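PDB 5A3D: DNA repair protein RAD14, which binds damaged, kinked DNA in nucleotide excision repair and is required for the incision step, here represented by its DNA-binding domain. Local coordinates for residues Leu40-Cys45 and Glu55-Asp60; Lys92-Glu97 and Asp101-Arg106. All blocks are in the same frame, centred on the assembly; numbering follows the deposited sequence.

Interaction 1: residues Leu40-Cys45 and Glu55-Asp60; sequences LTKTEC and ELNDED. With nucleotides of chain D.
Lys-42, Leu-56 and Asn-57 join the start of helix 42-49 to residues 55-60 of the DNA-binding domain in a largely buried contact, polar where it meets DNA and apolar beneath. Lys-42 opens helix 42-49; Leu-56 belongs to helix 53-56, and Asn-57 follows it in the chain. With CG anti to the backbone N (chi1 -164°) and the chain extended beyond it, Lys-42 runs across Leu-56, its CE 3.8 Å from Leu-56 CB, and crosses the Asn-57 side chain at about a right angle. Lys-42 NZ donates to Asn-57 OD1 at 2.7 Å, approaching 23° out of the carbonyl plane, and to OP2 of DA4 of chain D, also at 2.7 Å. One ammonium thus ties residues 55-60 to the DNA backbone, and a water accepts from Asn-57 ND2 and, weakly, from Lys-42 NZ. Below it, Leu-56 CD1 packs on Cys-45 CB at 3.8 Å.

The phosphate of DG3 of chain D rests on the first turn of helix 42-49: Thr-43 grips OP2 twice, from its backbone N and from OG1 at 2.7 Å, while Lys-42 N makes a weak bond to OP1. Helix N-termini suit anions, and the helix dipole probably strengthens this grip. A capping box fixes that end, Glu-44 N donating to Thr-41 OG1 at 3.0 Å and Thr-41 N to Glu-44 OE1.

Strand 39-41 pairs with strand 78-82 through Leu-40 and Phe-81; Cys-45 touches Phe-81 and Val-86 of helix 83-94, and Leu-56 also touches Leu-51 and Phe-62.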
loop_
_atom_site.group_PDB
_atom_site.type_symbol
_atom_site.label_atom_id
_atom_site.label_comp_id
_atom_site.label_asym_id
_atom_site.label_seq_id
_atom_site.Cartn_x
_atom_site.Cartn_y
_atom_site.Cartn_z
ATOM N N LEU B 40 -19.909 0.959 -12.693
ATOM C CA LEU B 40 -19.695 1.616 -11.413
ATOM C C LEU B 40 -18.229 1.983 -11.375
ATOM O O LEU B 40 -17.345 1.196 -11.737
ATOM C CB LEU B 40 -19.935 0.630 -10.285
ATOM C CG LEU B 40 -21.341 0.026 -10.181
ATOM C CD1 LEU B 40 -21.370 -0.934 -9.001
ATOM C CD2 LEU B 40 -22.267 1.168 -9.983
ATOM N N THR B 41 -17.948 3.165 -10.901
ATOM C CA THR B 41 -16.560 3.516 -10.685
ATOM C C THR B 41 -15.988 2.726 -9.538
ATOM O O THR B 41 -16.661 2.164 -8.680
ATOM C CB THR B 41 -16.413 5.019 -10.412
ATOM O OG1 THR B 41 -16.988 5.270 -9.130
ATOM C CG2 THR B 41 -17.065 5.862 -11.458
ATOM N N LYS B 42 -14.670 2.766 -9.465
ATOM C CA LYS B 42 -13.960 2.239 -8.368
ATOM C C LYS B 42 -14.428 2.843 -7.014
ATOM O O LYS B 42 -14.745 2.102 -6.113
ATOM C CB LYS B 42 -12.482 2.345 -8.581
ATOM C CG LYS B 42 -11.736 1.403 -7.584
ATOM C CD LYS B 42 -10.311 1.591 -7.710
ATOM C CE LYS B 42 -9.595 0.457 -7.064
ATOM N NZ LYS B 42 -8.202 0.775 -7.195
ATOM N N THR B 43 -14.647 4.148 -6.953
ATOM C CA THR B 43 -15.090 4.790 -5.743
ATOM C C THR B 43 -16.508 4.307 -5.363
ATOM O O THR B 43 -16.733 4.072 -4.174
ATOM C CB THR B 43 -15.025 6.315 -5.931
ATOM O OG1 THR B 43 -13.622 6.602 -6.161
ATOM C CG2 THR B 43 -15.503 7.106 -4.656
ATOM N N GLU B 44 -17.368 4.154 -6.361
ATOM C CA GLU B 44 -18.764 3.672 -6.157
ATOM C C GLU B 44 -18.740 2.249 -5.630
ATOM O O GLU B 44 -19.587 1.955 -4.777
ATOM C CB GLU B 44 -19.637 3.700 -7.437
ATOM C CG GLU B 44 -19.978 5.093 -7.871
ATOM C CD GLU B 44 -20.808 5.147 -9.197
ATOM O OE1 GLU B 44 -20.312 4.782 -10.229
ATOM O OE2 GLU B 44 -21.962 5.573 -9.158
ATOM N N CYS B 45 -17.884 1.412 -6.168
ATOM C CA CYS B 45 -17.664 0.055 -5.609
ATOM C C CYS B 45 -17.265 0.081 -4.136
ATOM O O CYS B 45 -17.736 -0.765 -3.345
ATOM C CB CYS B 45 -16.743 -0.778 -6.400
ATOM S SG CYS B 45 -17.348 -1.069 -8.096
ATOM N N GLU B 55 -9.218 -6.100 -3.234
ATOM C CA GLU B 55 -10.219 -6.805 -4.030
ATOM C C GLU B 55 -10.404 -6.224 -5.433
ATOM O O GLU B 55 -10.341 -6.921 -6.479
ATOM C CB GLU B 55 -11.546 -6.848 -3.255
ATOM C CG GLU B 55 -11.449 -7.674 -1.964
ATOM C CD GLU B 55 -12.464 -7.297 -0.878
ATOM O OE1 GLU B 55 -13.218 -6.337 -1.032
ATOM O OE2 GLU B 55 -12.482 -7.931 0.206
ATOM N N LEU B 56 -10.604 -4.931 -5.467
ATOM C CA LEU B 56 -10.951 -4.283 -6.754
ATOM C C LEU B 56 -9.742 -4.233 -7.634
ATOM O O LEU B 56 -9.897 -4.126 -8.834
ATOM C CB LEU B 56 -11.437 -2.876 -6.502
ATOM C CG LEU B 56 -12.838 -2.489 -6.158
ATOM C CD1 LEU B 56 -13.952 -3.417 -6.588
ATOM C CD2 LEU B 56 -13.131 -1.553 -5.012
ATOM N N ASN B 57 -8.538 -4.313 -7.042
ATOM C CA ASN B 57 -7.306 -4.234 -7.799
ATOM C C ASN B 57 -6.948 -5.631 -8.349
ATOM O O ASN B 57 -6.016 -5.740 -9.135
ATOM C CB ASN B 57 -6.130 -3.730 -6.981
ATOM C CG ASN B 57 -6.182 -2.192 -6.724
ATOM O OD1 ASN B 57 -6.802 -1.474 -7.491
ATOM N ND2 ASN B 57 -5.498 -1.701 -5.661
ATOM N N ASP B 58 -7.646 -6.665 -7.908
ATOM C CA ASP B 58 -7.308 -8.035 -8.288
ATOM C C ASP B 58 -7.896 -8.268 -9.702
ATOM O O ASP B 58 -9.059 -8.411 -9.894
ATOM C CB ASP B 58 -7.871 -8.997 -7.276
ATOM C CG ASP B 58 -7.456 -10.452 -7.504
ATOM O OD1 ASP B 58 -6.990 -10.851 -8.602
ATOM O OD2 ASP B 58 -7.598 -11.191 -6.521
ATOM N N GLU B 59 -7.061 -8.194 -10.696
ATOM C CA GLU B 59 -7.484 -8.521 -12.107
ATOM C C GLU B 59 -7.982 -9.917 -12.373
ATOM O O GLU B 59 -8.623 -10.134 -13.368
ATOM C CB GLU B 59 -6.354 -8.288 -13.076
ATOM C CG GLU B 59 -6.355 -6.880 -13.654
ATOM C CD GLU B 59 -4.981 -6.522 -14.138
ATOM O OE1 GLU B 59 -4.029 -6.819 -13.331
ATOM O OE2 GLU B 59 -4.861 -6.043 -15.321
ATOM N N ASP B 60 -7.675 -10.868 -11.511
ATOM C CA ASP B 60 -8.209 -12.211 -11.682
ATOM C C ASP B 60 -9.655 -12.238 -11.221
ATOM O O ASP B 60 -10.394 -13.037 -11.735
ATOM C CB ASP B 60 -7.318 -13.275 -11.024
ATOM C CG ASP B 60 -5.942 -13.311 -11.639
ATOM O OD1 ASP B 60 -5.849 -13.048 -12.854
ATOM O OD2 ASP B 60 -4.935 -13.593 -10.942
ATOM P P DG D 3 -12.639 6.083 -9.925
ATOM O OP1 DG D 3 -12.538 4.919 -10.858
ATOM O OP2 DG D 3 -13.477 6.002 -8.745
ATOM O "O5'" DG D 3 -11.160 6.474 -9.465
ATOM C "C5'" DG D 3 -10.145 6.709 -10.438
ATOM C "C4'" DG D 3 -8.787 6.673 -9.768
ATOM O "O4'" DG D 3 -8.577 7.872 -8.981
ATOM C "C3'" DG D 3 -8.539 5.509 -8.821
ATOM O "O3'" DG D 3 -7.175 5.275 -9.145
ATOM C "C2'" DG D 3 -8.851 6.104 -7.453
ATOM C "C1'" DG D 3 -8.428 7.561 -7.609
ATOM N N9 DG D 3 -9.162 8.572 -6.848
ATOM C C8 DG D 3 -10.517 8.657 -6.639
ATOM N N7 DG D 3 -10.869 9.728 -5.986
ATOM C C5 DG D 3 -9.670 10.372 -5.717
ATOM C C6 DG D 3 -9.416 11.583 -5.045
ATOM O O6 DG D 3 -10.220 12.337 -4.498
ATOM N N1 DG D 3 -8.053 11.860 -4.987
ATOM C C2 DG D 3 -7.067 11.096 -5.560
ATOM N N2 DG D 3 -5.812 11.556 -5.443
ATOM N N3 DG D 3 -7.298 9.991 -6.237
ATOM C C4 DG D 3 -8.612 9.692 -6.279
ATOM P P DA D 4 -6.405 4.019 -8.514
ATOM O OP1 DA D 4 -5.598 3.412 -9.563
ATOM O OP2 DA D 4 -7.353 3.253 -7.747
ATOM O "O5'" DA D 4 -5.347 4.699 -7.541
ATOM C "C5'" DA D 4 -4.426 5.610 -8.159
ATOM C "C4'" DA D 4 -3.375 6.091 -7.188
ATOM O "O4'" DA D 4 -3.950 7.089 -6.323
ATOM C "C3'" DA D 4 -2.777 5.033 -6.266
ATOM O "O3'" DA D 4 -1.402 5.373 -6.085
ATOM C "C2'" DA D 4 -3.623 5.166 -5.010
ATOM C "C1'" DA D 4 -3.915 6.656 -4.967
ATOM N N9 DA D 4 -5.185 7.053 -4.383
ATOM C C8 DA D 4 -6.402 6.443 -4.553
ATOM N N7 DA D 4 -7.399 7.090 -4.007
ATOM C C5 DA D 4 -6.806 8.223 -3.472
ATOM C C6 DA D 4 -7.325 9.300 -2.745
ATOM N N6 DA D 4 -8.616 9.421 -2.444
ATOM N N1 DA D 4 -6.459 10.241 -2.307
ATOM C C2 DA D 4 -5.158 10.105 -2.602
ATOM N N3 DA D 4 -4.551 9.148 -3.303
ATOM C C4 DA D 4 -5.445 8.228 -3.719
HETATM O O HOH W 1 -5.309 1.122 -5.427
#

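Interaction 2: residues Lys92-Glu97 and Asp101-Arg106; sequences KKWGGE and DEEWQR. With nucleotides of chain C.
Glu-103 lays its side chain over one face of the Trp-94 indole, where helix 96-113 packs back against the end of helix 83-94. Its CG sits 3.7 Å from the centroid of the six-membered ring, 13° off the ring normal, a CH-pi contact. The carboxylate follows the same surface: Glu-103 CD is 3.5 Å from Trp-94 CZ3, and the two planes are only 12° apart, so the acid lies nearly flat along the benzo end of the indole. Two torsions bring it there: CG stands anti to the backbone N (chi1 -178°), and the chain bends at chi2. On the opposite ring face lies Lys-93 CG, so the indole has the Lys-93 methylenes on one face and the Glu-103 CG and carboxylate on the other.

Two successive helices are joined here through a pair of glycines. Gly-95 leaves helix 83-94 with positive phi, at backbone angles where a CB would press on the preceding carbonyl O, and Gly-96, also at positive phi, leads into helix 96-113. In the first turn of that helix Asp-101 N donates to Glu-97 O at 3.0 Å.

Further out, Trp-94 NE1 donates to Tyr-49 O, fixing the ring's rotation and holding this junction to the end of helix 42-49. Replacing the indole by an alanine here is likely to leave Glu-103 without the surface it lies on and Tyr-49 O without its donor. The stronger polar partner of Glu-103 OE2 is Arg-107, by a salt bridge; there is also a long salt bridge to Arg-106 NH1, 3.6 Å from Glu-103 OE2. That same nitrogen, Arg-106 NH1, donates to OP1 of DT9 of chain C at 3.2 Å.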
loop_
_atom_site.group_PDB
_atom_site.type_symbol
_atom_site.label_atom_id
_atom_site.label_comp_id
_atom_site.label_asym_id
_atom_site.label_seq_id
_atom_site.Cartn_x
_atom_site.Cartn_y
_atom_site.Cartn_z
ATOM N N LYS B 92 -21.243 -12.407 -1.565
ATOM C CA LYS B 92 -20.430 -13.495 -1.004
ATOM C C LYS B 92 -19.635 -13.006 0.237
ATOM O O LYS B 92 -19.530 -13.707 1.257
ATOM C CB LYS B 92 -19.526 -14.084 -2.090
ATOM C CG LYS B 92 -18.286 -14.838 -1.628
ATOM C CD LYS B 92 -17.028 -14.443 -2.422
ATOM C CE LYS B 92 -16.169 -13.326 -1.765
ATOM N NZ LYS B 92 -15.222 -13.757 -0.653
ATOM N N LYS B 93 -19.078 -11.814 0.151
ATOM C CA LYS B 93 -18.311 -11.251 1.240
ATOM C C LYS B 93 -19.117 -10.925 2.487
ATOM O O LYS B 93 -18.590 -10.996 3.607
ATOM C CB LYS B 93 -17.562 -9.990 0.771
ATOM C CG LYS B 93 -16.968 -9.088 1.838
ATOM C CD LYS B 93 -16.126 -7.980 1.221
ATOM C CE LYS B 93 -15.140 -7.383 2.205
ATOM N NZ LYS B 93 -14.474 -6.132 1.798
ATOM N N TRP B 94 -20.357 -10.519 2.298
ATOM C CA TRP B 94 -21.078 -9.907 3.359
ATOM C C TRP B 94 -22.210 -10.776 3.824
ATOM O O TRP B 94 -22.683 -10.553 4.912
ATOM C CB TRP B 94 -21.627 -8.532 2.958
ATOM C CG TRP B 94 -20.557 -7.496 2.763
ATOM C CD1 TRP B 94 -20.306 -6.808 1.632
ATOM C CD2 TRP B 94 -19.594 -7.060 3.727
ATOM N NE1 TRP B 94 -19.267 -5.931 1.826
ATOM C CE2 TRP B 94 -18.791 -6.089 3.098
ATOM C CE3 TRP B 94 -19.329 -7.402 5.045
ATOM C CZ2 TRP B 94 -17.747 -5.455 3.745
ATOM C CZ3 TRP B 94 -18.293 -6.789 5.693
ATOM C CH2 TRP B 94 -17.509 -5.819 5.042
ATOM N N GLY B 95 -22.631 -11.754 3.017
ATOM C CA GLY B 95 -23.749 -12.612 3.372
ATOM C C GLY B 95 -25.020 -12.099 2.749
ATOM O O GLY B 95 -25.949 -11.717 3.460
ATOM N N GLY B 96 -25.011 -12.010 1.409
ATOM C CA GLY B 96 -26.189 -11.620 0.657
ATOM C C GLY B 96 -26.524 -10.158 0.834
ATOM O O GLY B 96 -25.812 -9.424 1.509
ATOM N N GLU B 97 -27.623 -9.763 0.209
ATOM C CA GLU B 97 -28.146 -8.425 0.271
ATOM C C GLU B 97 -28.354 -8.039 1.736
ATOM O O GLU B 97 -28.146 -6.873 2.160
ATOM C CB GLU B 97 -29.489 -8.408 -0.484
ATOM C CG GLU B 97 -30.006 -7.032 -0.922
ATOM C CD GLU B 97 -31.136 -7.126 -1.970
ATOM O OE1 GLU B 97 -32.238 -7.646 -1.651
ATOM O OE2 GLU B 97 -30.915 -6.693 -3.134
ATOM N N ASP B 101 -26.666 -4.944 3.845
ATOM C CA ASP B 101 -27.535 -4.057 4.593
ATOM C C ASP B 101 -27.075 -3.921 6.070
ATOM O O ASP B 101 -26.935 -2.791 6.590
ATOM C CB ASP B 101 -28.957 -4.642 4.531
ATOM C CG ASP B 101 -30.038 -3.673 4.970
ATOM O OD1 ASP B 101 -30.171 -2.638 4.265
ATOM O OD2 ASP B 101 -30.807 -3.990 5.958
ATOM N N GLU B 102 -26.833 -5.075 6.714
ATOM C CA GLU B 102 -26.212 -5.114 8.054
ATOM C C GLU B 102 -24.948 -4.239 8.147
ATOM O O GLU B 102 -24.793 -3.431 9.090
ATOM C CB GLU B 102 -25.869 -6.558 8.469
ATOM C CG GLU B 102 -26.774 -7.196 9.523
ATOM C CD GLU B 102 -26.296 -8.601 9.931
ATOM O OE1 GLU B 102 -25.334 -9.108 9.265
ATOM O OE2 GLU B 102 -26.896 -9.208 10.896
ATOM N N GLU B 103 -24.054 -4.385 7.158
ATOM C CA GLU B 103 -22.762 -3.704 7.227
ATOM C C GLU B 103 -22.940 -2.194 7.028
ATOM O O GLU B 103 -22.288 -1.376 7.723
ATOM C CB GLU B 103 -21.781 -4.342 6.237
ATOM C CG GLU B 103 -20.356 -3.769 6.229
ATOM C CD GLU B 103 -19.522 -3.997 7.492
ATOM O OE1 GLU B 103 -19.793 -4.914 8.306
ATOM O OE2 GLU B 103 -18.548 -3.241 7.671
ATOM N N TRP B 104 -23.864 -1.824 6.134
ATOM C CA TRP B 104 -24.172 -0.409 5.896
ATOM C C TRP B 104 -24.656 0.217 7.223
ATOM O O TRP B 104 -24.098 1.232 7.695
ATOM C CB TRP B 104 -25.200 -0.274 4.755
ATOM C CG TRP B 104 -25.809 1.127 4.546
ATOM C CD1 TRP B 104 -25.257 2.171 3.843
ATOM C CD2 TRP B 104 -27.090 1.593 5.002
ATOM N NE1 TRP B 104 -26.096 3.242 3.848
ATOM C CE2 TRP B 104 -27.230 2.925 4.555
ATOM C CE3 TRP B 104 -28.130 1.019 5.761
ATOM C CZ2 TRP B 104 -28.360 3.695 4.842
ATOM C CZ3 TRP B 104 -29.243 1.785 6.052
ATOM C CH2 TRP B 104 -29.351 3.112 5.596
ATOM N N GLN B 105 -25.665 -0.436 7.819
ATOM C CA GLN B 105 -26.161 -0.120 9.188
ATOM C C GLN B 105 -24.968 0.099 10.150
ATOM O O GLN B 105 -24.759 1.210 10.682
ATOM C CB GLN B 105 -27.105 -1.235 9.700
ATOM C CG GLN B 105 -28.160 -0.798 10.737
ATOM C CD GLN B 105 -28.981 -1.965 11.290
ATOM O OE1 GLN B 105 -28.647 -3.136 11.062
ATOM N NE2 GLN B 105 -30.048 -1.654 12.049
ATOM N N ARG B 106 -24.158 -0.949 10.299
ATOM C CA ARG B 106 -23.033 -0.949 11.221
ATOM C C ARG B 106 -22.051 0.230 10.999
ATOM O O ARG B 106 -21.405 0.658 11.949
ATOM C CB ARG B 106 -22.341 -2.326 11.161
ATOM C CG ARG B 106 -21.044 -2.494 11.962
ATOM C CD ARG B 106 -19.755 -2.263 11.131
ATOM N NE ARG B 106 -18.725 -1.606 11.953
ATOM C CZ ARG B 106 -17.632 -0.984 11.501
ATOM N NH1 ARG B 106 -17.355 -0.927 10.196
ATOM N NH2 ARG B 106 -16.789 -0.419 12.380
ATOM P P DT C 9 -14.483 2.511 8.965
ATOM O OP1 DT C 9 -15.630 1.689 9.477
ATOM O OP2 DT C 9 -14.224 2.613 7.489
ATOM O "O5'" DT C 9 -14.628 3.997 9.538
ATOM C "C5'" DT C 9 -13.546 4.714 10.164
ATOM C "C4'" DT C 9 -13.200 5.985 9.418
ATOM O "O4'" DT C 9 -11.822 5.889 9.000
ATOM C "C3'" DT C 9 -14.019 6.315 8.160
ATOM O "O3'" DT C 9 -14.757 7.523 8.370
ATOM C "C2'" DT C 9 -12.987 6.504 7.057
ATOM C "C1'" DT C 9 -11.645 6.558 7.767
ATOM N N1 DT C 9 -10.542 5.887 7.063
ATOM C C2 DT C 9 -9.284 6.444 7.102
ATOM O O2 DT C 9 -9.039 7.505 7.649
ATOM N N3 DT C 9 -8.318 5.714 6.455
ATOM C C4 DT C 9 -8.478 4.506 5.807
ATOM O O4 DT C 9 -7.516 3.971 5.266
ATOM C C5 DT C 9 -9.824 3.979 5.808
ATOM C C7 DT C 9 -10.103 2.687 5.107
ATOM C C6 DT C 9 -10.770 4.678 6.441
#

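In the fold
Interaction 1 is buried, near the centre of the folded chain, and interaction 2 lies at the surface, their centres about 18 Å apart. Along the sequence the first closes before the second opens, yet they meet in space: Lys-93 NZ forms a salt bridge with Glu-55 OE1 at 3.1 Å, linking helix 83-94 to helix 53-56. Both engage DNA phosphates, on different strands. Residues 40-45 use a helix N-terminus, a threonine hydroxyl and a lysine backed by apolar packing; residues 101-106 use one arginine from an exposed helix. Across the protein segments, interaction 1 relies on an ammonium-amide bond and aliphatic contact, interaction 2 on an acid lying over an indole.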